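PT26-6P (Thermococcus sp., PDB 2WB7) is of unknown function but is encoded by a euryarchaeal mobile genetic element and joins two immunoglobulin-like domains to a domain of long helices. Local coordinates at residues Q173-T178 against K204-T209; A16-T21 against S249-L254. All blocks are in the same frame, centred on the assembly; numbering follows the deposited sequence.

Overall arrangement
The two contacts lie on opposite sides of the centre of this elongated chain, their centres about 70 Å apart and their nearest atoms about 51 Å apart, and they share no sheet. In contact 1, strands 163-178 and 198-213 pair within an antiparallel sheet to which the first immunoglobulin-like domain contributes. In contact 2, the loop leading into helix 21-34 meets the start of strand 253-261, which belongs to the eight-stranded sheet of the second such domain. Along the chain, contact 1 is nested inside the long excursion that contact 2 closes. The second domain thus brings the chain back to the N-terminal loop, while the remote strand pair is formed by segments close in sequence.

Contact 1 (Q173-T178 against K204-T209); sequences QEAWKT and KDIDFT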
ATOM      1  N   GLN A 173       8.212  12.923  46.083  1.00 57.67           N
ATOM      2  CA  GLN A 173       7.199  13.806  46.644  1.00 58.22           C
ATOM      3  C   GLN A 173       7.699  14.519  47.894  1.00 58.91           C
ATOM      4  O   GLN A 173       8.356  13.915  48.751  1.00 58.81           O
ATOM      5  CB  GLN A 173       5.915  13.054  46.970  1.00 57.96           C
ATOM      6  CG  GLN A 173       4.769  13.992  47.266  1.00 57.81           C
ATOM      7  CD  GLN A 173       3.451  13.274  47.366  1.00 58.51           C
ATOM      8  OE1 GLN A 173       3.405  12.042  47.374  1.00 59.16           O
ATOM      9  NE2 GLN A 173       2.358  14.038  47.454  1.00 58.10           N
ATOM     10  N   GLU A 174       7.379  15.808  47.992  1.00 59.50           N
ATOM     11  CA  GLU A 174       7.694  16.580  49.178  1.00 60.10           C
ATOM     12  C   GLU A 174       6.693  16.277  50.290  1.00 60.65           C
ATOM     13  O   GLU A 174       5.488  16.148  50.040  1.00 60.77           O
ATOM     14  CB  GLU A 174       7.669  18.066  48.864  1.00 60.07           C
ATOM     15  CG  GLU A 174       8.755  18.525  47.902  1.00 60.81           C
ATOM     16  CD  GLU A 174       8.720  20.035  47.669  1.00 62.02           C
ATOM     17  OE1 GLU A 174       8.659  20.466  46.496  1.00 63.03           O
ATOM     18  OE2 GLU A 174       8.740  20.797  48.661  1.00 62.40           O
ATOM     19  N   ALA A 175       7.206  16.152  51.515  1.00 61.03           N
ATOM     20  CA  ALA A 175       6.375  16.002  52.706  1.00 61.24           C
ATOM     21  C   ALA A 175       6.539  17.251  53.569  1.00 61.47           C
ATOM     22  O   ALA A 175       7.658  17.632  53.895  1.00 61.45           O
ATOM     23  CB  ALA A 175       6.792  14.756  53.480  1.00 61.47           C
ATOM     24  N   TRP A 176       5.430  17.892  53.924  1.00 61.84           N
ATOM     25  CA  TRP A 176       5.463  19.098  54.752  1.00 62.38           C
ATOM     26  C   TRP A 176       4.643  18.900  56.030  1.00 62.81           C
ATOM     27  O   TRP A 176       3.565  18.310  55.982  1.00 62.94           O
ATOM     28  CB  TRP A 176       4.929  20.305  53.967  1.00 62.23           C
ATOM     29  CG  TRP A 176       5.853  20.796  52.874  1.00 62.36           C
ATOM     30  CD1 TRP A 176       6.236  20.108  51.759  1.00 62.91           C
ATOM     31  CD2 TRP A 176       6.502  22.083  52.792  1.00 62.26           C
ATOM     32  NE1 TRP A 176       7.080  20.882  50.988  1.00 62.40           N
ATOM     33  CE2 TRP A 176       7.258  22.096  51.598  1.00 61.98           C
ATOM     34  CE3 TRP A 176       6.519  23.220  53.613  1.00 61.64           C
ATOM     35  CZ2 TRP A 176       8.029  23.200  51.208  1.00 60.87           C
ATOM     36  CZ3 TRP A 176       7.287  24.318  53.220  1.00 60.78           C
ATOM     37  CH2 TRP A 176       8.029  24.296  52.028  1.00 60.58           C
ATOM     38  N   LYS A 177       5.156  19.391  57.162  1.00 63.41           N
ATOM     39  CA  LYS A 177       4.421  19.380  58.438  1.00 63.88           C
ATOM     40  C   LYS A 177       4.325  20.796  58.990  1.00 63.74           C
ATOM     41  O   LYS A 177       5.128  21.662  58.628  1.00 63.66           O
ATOM     42  CB  LYS A 177       5.133  18.514  59.479  1.00 64.07           C
ATOM     43  CG  LYS A 177       5.975  17.382  58.908  1.00 65.90           C
ATOM     44  CD  LYS A 177       5.119  16.241  58.347  1.00 67.77           C
ATOM     45  CE  LYS A 177       5.981  15.164  57.676  1.00 67.62           C
ATOM     46  NZ  LYS A 177       5.172  13.945  57.335  1.00 67.90           N
ATOM     47  N   THR A 178       3.353  21.025  59.870  1.00 63.80           N
ATOM     48  CA  THR A 178       3.265  22.294  60.613  1.00 64.16           C
ATOM     49  C   THR A 178       4.313  22.383  61.709  1.00 64.12           C
ATOM     50  O   THR A 178       4.462  21.465  62.513  1.00 64.13           O
ATOM     51  CB  THR A 178       1.906  22.486  61.299  1.00 64.11           C
ATOM     52  OG1 THR A 178       1.410  21.215  61.736  1.00 64.68           O
ATOM     53  CG2 THR A 178       0.908  23.108  60.352  1.00 64.07           C
ATOM     54  N   LYS A 204      10.459  16.031  54.774  1.00 70.10           N
ATOM     55  CA  LYS A 204      11.275  15.054  54.050  1.00 70.05           C
ATOM     56  C   LYS A 204      10.918  14.957  52.561  1.00 69.85           C
ATOM     57  O   LYS A 204       9.981  15.605  52.088  1.00 69.74           O
ATOM     58  CB  LYS A 204      11.137  13.679  54.703  1.00 70.07           C
ATOM     59  CG  LYS A 204       9.696  13.198  54.783  1.00 70.53           C
ATOM     60  CD  LYS A 204       9.539  12.174  55.908  1.00 71.57           C
ATOM     61  CE  LYS A 204       8.077  11.738  56.065  1.00 72.05           C
ATOM     62  NZ  LYS A 204       7.948  10.538  56.934  1.00 71.89           N
ATOM     63  N   ASP A 205      11.687  14.147  51.834  1.00 69.52           N
ATOM     64  CA  ASP A 205      11.426  13.852  50.428  1.00 69.06           C
ATOM     65  C   ASP A 205      11.299  12.341  50.238  1.00 68.77           C
ATOM     66  O   ASP A 205      12.122  11.579  50.731  1.00 68.97           O
ATOM     67  CB  ASP A 205      12.544  14.417  49.552  1.00 69.04           C
ATOM     68  CG  ASP A 205      12.487  15.924  49.451  1.00 69.47           C
ATOM     69  OD1 ASP A 205      11.384  16.479  49.635  1.00 70.87           O
ATOM     70  OD2 ASP A 205      13.530  16.557  49.191  1.00 69.54           O
ATOM     71  N   ILE A 206      10.264  11.907  49.531  1.00 68.34           N
ATOM     72  CA  ILE A 206       9.965  10.480  49.413  1.00 67.91           C
ATOM     73  C   ILE A 206      10.036   9.973  47.966  1.00 67.52           C
ATOM     74  O   ILE A 206       9.189  10.307  47.140  1.00 67.59           O
ATOM     75  CB  ILE A 206       8.563  10.176  49.970  1.00 68.03           C
ATOM     76  CG1 ILE A 206       8.437  10.701  51.403  1.00 68.63           C
ATOM     77  CG2 ILE A 206       8.269   8.687  49.889  1.00 67.74           C
ATOM     78  CD1 ILE A 206       6.996  10.924  51.851  1.00 69.35           C
ATOM     79  N   ASP A 207      11.034   9.147  47.671  1.00 66.84           N
ATOM     80  CA  ASP A 207      11.251   8.643  46.322  1.00 66.11           C
ATOM     81  C   ASP A 207      10.196   7.656  45.822  1.00 65.68           C
ATOM     82  O   ASP A 207       9.641   6.867  46.595  1.00 65.51           O
ATOM     83  CB  ASP A 207      12.632   8.014  46.231  1.00 66.16           C
ATOM     84  CG  ASP A 207      13.721   9.039  46.345  1.00 66.55           C
ATOM     85  OD1 ASP A 207      14.905   8.657  46.483  1.00 67.83           O
ATOM     86  OD2 ASP A 207      13.382  10.237  46.297  1.00 66.54           O
ATOM     87  N   PHE A 208       9.918   7.721  44.518  1.00 64.98           N
ATOM     88  CA  PHE A 208       9.064   6.737  43.867  1.00 64.41           C
ATOM     89  C   PHE A 208       9.619   6.352  42.503  1.00 63.89           C
ATOM     90  O   PHE A 208      10.355   7.109  41.859  1.00 63.58           O
ATOM     91  CB  PHE A 208       7.620   7.243  43.723  1.00 64.50           C
ATOM     92  CG  PHE A 208       7.499   8.491  42.900  1.00 64.94           C
ATOM     93  CD1 PHE A 208       7.381   8.425  41.511  1.00 65.22           C
ATOM     94  CD2 PHE A 208       7.510   9.733  43.510  1.00 64.84           C
ATOM     95  CE1 PHE A 208       7.283   9.576  40.747  1.00 64.86           C
ATOM     96  CE2 PHE A 208       7.403  10.892  42.754  1.00 65.27           C
ATOM     97  CZ  PHE A 208       7.295  10.814  41.368  1.00 65.20           C
ATOM     98  N   THR A 209       9.274   5.144  42.089  1.00 63.38           N
ATOM     99  CA  THR A 209       9.533   4.685  40.749  1.00 62.93           C
ATOM    100  C   THR A 209       8.243   4.033  40.286  1.00 62.86           C
ATOM    101  O   THR A 209       7.852   2.970  40.773  1.00 62.71           O
ATOM    102  CB  THR A 209      10.679   3.676  40.697  1.00 62.86           C
ATOM    103  OG1 THR A 209      11.919   4.361  40.900  1.00 62.46           O
ATOM    104  CG2 THR A 209      10.700   2.981  39.344  1.00 62.53           C
TER
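Two neighbouring strands of an antiparallel beta sheet meet here, 173-178 at the end of strand 163-178 and 204-209 within strand 198-213; the Cys188-Cys199 disulfide ties the connection to the start of strand 198-213. The well-knit part is the hydrogen-bonded pair of Gln173 and Ile206. Gln173 N gives its hydrogen to Ile206 O over 3.0 Å, meeting that oxygen from above the carbonyl plane, whereas the return bond from Ile206 N reaches Gln173 O within its carbonyl plane at 2.9 Å. On the face that carries Gln173, Ala175, Lys204 and Ile206, the buried methyl of Ala175 packs against the aliphatic stem of Lys204, Ala175 CB to Lys204 CG 3.5 Å, and more loosely against Ile206 CD1. Lys204 has its CG between the backbone N and carbonyl carbon (chi1 57°), and beyond it the chain runs out extended. Phe208, also buried, turns a ring edge to the same strand, its CE2 lying 4.0 Å from Gln173 N.

Toward Lys204, Ala175 N still gives a straight bond to Lys204 O at 2.9 Å, lying in the carbonyl plane; only the return bond, Lys204 N to Ala175 O, is weak. Lys177 and Lys204, both exposed, bring their NZ atoms to 4.4 Å, a like-charge pairing expected to be mildly repulsive; Asp203 gives Lys177 a weak, long ion pair. On the reverse face Glu174 and Asp205 run side by side with their carboxylate planes 81° apart. Each has a histidine partner beyond the contact, His86 for Glu174 OE1 and His202 for Asp205 OD1. The second oxygen of Glu174 is held along its own strand: Trp176 NE1, with the acceptor lying in the plane of the indole, donates to Glu174 OE2 at 2.9 Å from above the carboxylate plane.

Contact 2 (A16-T21 against S249-L254); sequences ALDHAT and SGKWVL
Leu17 O supplies the backbone tie of this contact, accepting the hydrogen of Trp252 N in its carbonyl plane at 2.8 Å with an N-H...O angle of 161°. Around that bond residues 16-18, in the irregular segment that leads into helix 21-34, run antiparallel to 251-253 at the start of strand 253-261. The alpha carbons add CH...O contacts: Lys251 CA lies 3.1 Å from the same Leu17 O, in a bent CH...O contact, and Ala16 CA approaches Trp252 O at 3.4 Å. Another carbonyl oxygen, Asp18 O, sits at the edge of the Trp252 ring near CD1.

The charged interaction is a salt bridge. Lys251 NZ donates to Asp18 OD2 across 3.1 Å, from above the carboxylate plane. The two side chains lie alongside each other, pointing the same way, and the lysine bends at chi2 and again at chi4 (-32°) to bring its ammonium to the acid.

Apolar contacts fill in the rest. The stem of Lys251 serves here as well, its CD resting on Ala16 CB at 3.8 Å. Val253 CG1 touches the backbone of Ala16. Trp252 receives Ala20 over one face in a CH-pi contact: Ala20 CB lies 4.0 Å from the centroid of the five-membered ring of Trp252 and 23° off its normal. Beyond the two segments, the indole also touches Met283 and Lys285 of strand 281-290, and Ala20 touches Ala271 of strand 266-272.

An alanine in place of Lys251 would remove the ammonium and the stem beyond CB, and would probably leave Asp18 without its ion pair and Ala16 less well covered. The chemistry is therefore layered: one straight main-chain bond joins the two backbones, an indole face receives the methyl of Ala20, and a single lysine contributes both charge and apolar surface.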
ATOM      1  N   ALA A  16      -8.911   6.289 -18.614  1.00 49.15           N
ATOM      2  CA  ALA A  16      -7.748   6.920 -19.204  1.00 48.67           C
ATOM      3  C   ALA A  16      -7.751   8.393 -18.850  1.00 48.28           C
ATOM      4  O   ALA A  16      -8.789   8.943 -18.497  1.00 48.54           O
ATOM      5  CB  ALA A  16      -7.770   6.749 -20.699  1.00 48.84           C
ATOM      6  N   LEU A  17      -6.591   9.030 -18.954  1.00 47.77           N
ATOM      7  CA  LEU A  17      -6.465  10.437 -18.618  1.00 47.18           C
ATOM      8  C   LEU A  17      -5.334  11.056 -19.406  1.00 47.05           C
ATOM      9  O   LEU A  17      -4.296  10.425 -19.590  1.00 46.59           O
ATOM     10  CB  LEU A  17      -6.183  10.584 -17.142  1.00 47.09           C
ATOM     11  CG  LEU A  17      -7.359  10.306 -16.227  1.00 47.88           C
ATOM     12  CD1 LEU A  17      -6.905  10.399 -14.775  1.00 48.66           C
ATOM     13  CD2 LEU A  17      -8.487  11.282 -16.546  1.00 47.69           C
ATOM     14  N   ASP A  18      -5.545  12.286 -19.879  1.00 47.38           N
ATOM     15  CA  ASP A  18      -4.500  13.044 -20.557  1.00 47.84           C
ATOM     16  C   ASP A  18      -3.385  13.328 -19.593  1.00 47.38           C
ATOM     17  O   ASP A  18      -2.222  13.284 -19.967  1.00 47.39           O
ATOM     18  CB  ASP A  18      -5.011  14.396 -21.057  1.00 48.57           C
ATOM     19  CG  ASP A  18      -6.327  14.301 -21.815  1.00 51.53           C
ATOM     20  OD1 ASP A  18      -7.377  14.711 -21.232  1.00 54.20           O
ATOM     21  OD2 ASP A  18      -6.307  13.857 -22.997  1.00 53.46           O
ATOM     22  N   HIS A  19      -3.749  13.629 -18.353  1.00 47.31           N
ATOM     23  CA  HIS A  19      -2.781  14.039 -17.344  1.00 47.81           C
ATOM     24  C   HIS A  19      -3.030  13.365 -15.988  1.00 47.68           C
ATOM     25  O   HIS A  19      -4.167  13.261 -15.532  1.00 47.75           O
ATOM     26  CB  HIS A  19      -2.755  15.575 -17.220  1.00 47.91           C
ATOM     27  CG  HIS A  19      -2.488  16.279 -18.521  1.00 48.98           C
ATOM     28  ND1 HIS A  19      -1.241  16.300 -19.120  1.00 49.67           N
ATOM     29  CD2 HIS A  19      -3.309  16.978 -19.344  1.00 48.66           C
ATOM     30  CE1 HIS A  19      -1.310  16.975 -20.255  1.00 48.77           C
ATOM     31  NE2 HIS A  19      -2.552  17.397 -20.413  1.00 48.33           N
ATOM     32  N   ALA A  20      -1.952  12.919 -15.344  1.00 47.51           N
ATOM     33  CA  ALA A  20      -2.053  12.067 -14.153  1.00 47.12           C
ATOM     34  C   ALA A  20      -2.011  12.820 -12.817  1.00 46.73           C
ATOM     35  O   ALA A  20      -2.451  12.300 -11.786  1.00 46.49           O
ATOM     36  CB  ALA A  20      -0.957  11.000 -14.187  1.00 47.11           C
ATOM     37  N   THR A  21      -1.498  14.046 -12.849  1.00 46.30           N
ATOM     38  CA  THR A  21      -1.246  14.825 -11.630  1.00 45.88           C
ATOM     39  C   THR A  21      -2.433  14.948 -10.658  1.00 45.21           C
ATOM     40  O   THR A  21      -2.392  14.398  -9.564  1.00 44.89           O
ATOM     41  CB  THR A  21      -0.702  16.214 -11.970  1.00 46.00           C
ATOM     42  OG1 THR A  21       0.051  16.138 -13.186  1.00 46.34           O
ATOM     43  CG2 THR A  21       0.205  16.705 -10.857  1.00 46.27           C
ATOM     44  N   SER A 249      -2.516   6.903 -26.907  1.00 57.18           N
ATOM     45  CA  SER A 249      -1.105   7.224 -26.748  1.00 55.72           C
ATOM     46  C   SER A 249      -0.980   8.418 -25.799  1.00 54.12           C
ATOM     47  O   SER A 249      -1.688   9.412 -25.939  1.00 53.88           O
ATOM     48  CB  SER A 249      -0.405   7.479 -28.099  1.00 55.95           C
ATOM     49  OG  SER A 249      -0.875   8.653 -28.739  1.00 56.66           O
ATOM     50  N   GLY A 250      -0.091   8.306 -24.821  1.00 52.28           N
ATOM     51  CA  GLY A 250       0.161   9.408 -23.908  1.00 49.93           C
ATOM     52  C   GLY A 250      -0.886   9.571 -22.824  1.00 48.14           C
ATOM     53  O   GLY A 250      -0.945  10.606 -22.168  1.00 48.29           O
ATOM     54  N   LYS A 251      -1.713   8.552 -22.613  1.00 46.24           N
ATOM     55  CA  LYS A 251      -2.693   8.603 -21.532  1.00 44.19           C
ATOM     56  C   LYS A 251      -2.276   7.768 -20.326  1.00 42.52           C
ATOM     57  O   LYS A 251      -1.495   6.822 -20.453  1.00 42.45           O
ATOM     58  CB  LYS A 251      -4.068   8.194 -22.034  1.00 44.22           C
ATOM     59  CG  LYS A 251      -4.582   9.126 -23.103  1.00 44.80           C
ATOM     60  CD  LYS A 251      -6.092   9.347 -22.972  1.00 46.80           C
ATOM     61  CE  LYS A 251      -6.576  10.290 -24.059  1.00 47.65           C
ATOM     62  NZ  LYS A 251      -5.476  11.257 -24.367  1.00 47.94           N
ATOM     63  N   TRP A 252      -2.790   8.133 -19.157  1.00 40.29           N
ATOM     64  CA  TRP A 252      -2.452   7.437 -17.925  1.00 38.16           C
ATOM     65  C   TRP A 252      -3.685   6.838 -17.291  1.00 37.32           C
ATOM     66  O   TRP A 252      -4.804   7.222 -17.604  1.00 37.50           O
ATOM     67  CB  TRP A 252      -1.841   8.411 -16.923  1.00 37.74           C
ATOM     68  CG  TRP A 252      -0.724   9.233 -17.463  1.00 35.48           C
ATOM     69  CD1 TRP A 252      -0.832  10.386 -18.178  1.00 33.80           C
ATOM     70  CD2 TRP A 252       0.676   8.983 -17.309  1.00 32.43           C
ATOM     71  NE1 TRP A 252       0.414  10.867 -18.484  1.00 32.30           N
ATOM     72  CE2 TRP A 252       1.358  10.021 -17.970  1.00 31.60           C
ATOM     73  CE3 TRP A 252       1.417   7.979 -16.686  1.00 31.43           C
ATOM     74  CZ2 TRP A 252       2.746  10.085 -18.028  1.00 30.47           C
ATOM     75  CZ3 TRP A 252       2.797   8.046 -16.746  1.00 30.54           C
ATOM     76  CH2 TRP A 252       3.443   9.092 -17.408  1.00 30.12           C
ATOM     77  N   VAL A 253      -3.462   5.901 -16.382  1.00 36.17           N
ATOM     78  CA  VAL A 253      -4.485   5.447 -15.464  1.00 34.88           C
ATOM     79  C   VAL A 253      -3.796   5.259 -14.121  1.00 34.52           C
ATOM     80  O   VAL A 253      -2.593   4.977 -14.073  1.00 34.53           O
ATOM     81  CB  VAL A 253      -5.044   4.105 -15.888  1.00 34.80           C
ATOM     82  CG1 VAL A 253      -6.001   4.254 -17.065  1.00 33.92           C
ATOM     83  CG2 VAL A 253      -3.910   3.164 -16.209  1.00 33.94           C
ATOM     84  N   LEU A 254      -4.532   5.424 -13.031  1.00 33.71           N
ATOM     85  CA  LEU A 254      -3.977   5.112 -11.730  1.00 33.38           C
ATOM     86  C   LEU A 254      -3.996   3.609 -11.583  1.00 33.20           C
ATOM     87  O   LEU A 254      -4.909   2.942 -12.065  1.00 33.50           O
ATOM     88  CB  LEU A 254      -4.822   5.728 -10.637  1.00 33.50           C
ATOM     89  CG  LEU A 254      -4.790   7.258 -10.553  1.00 34.36           C
ATOM     90  CD1 LEU A 254      -5.455   7.682  -9.230  1.00 34.92           C
ATOM     91  CD2 LEU A 254      -3.354   7.802 -10.669  1.00 32.21           C
TER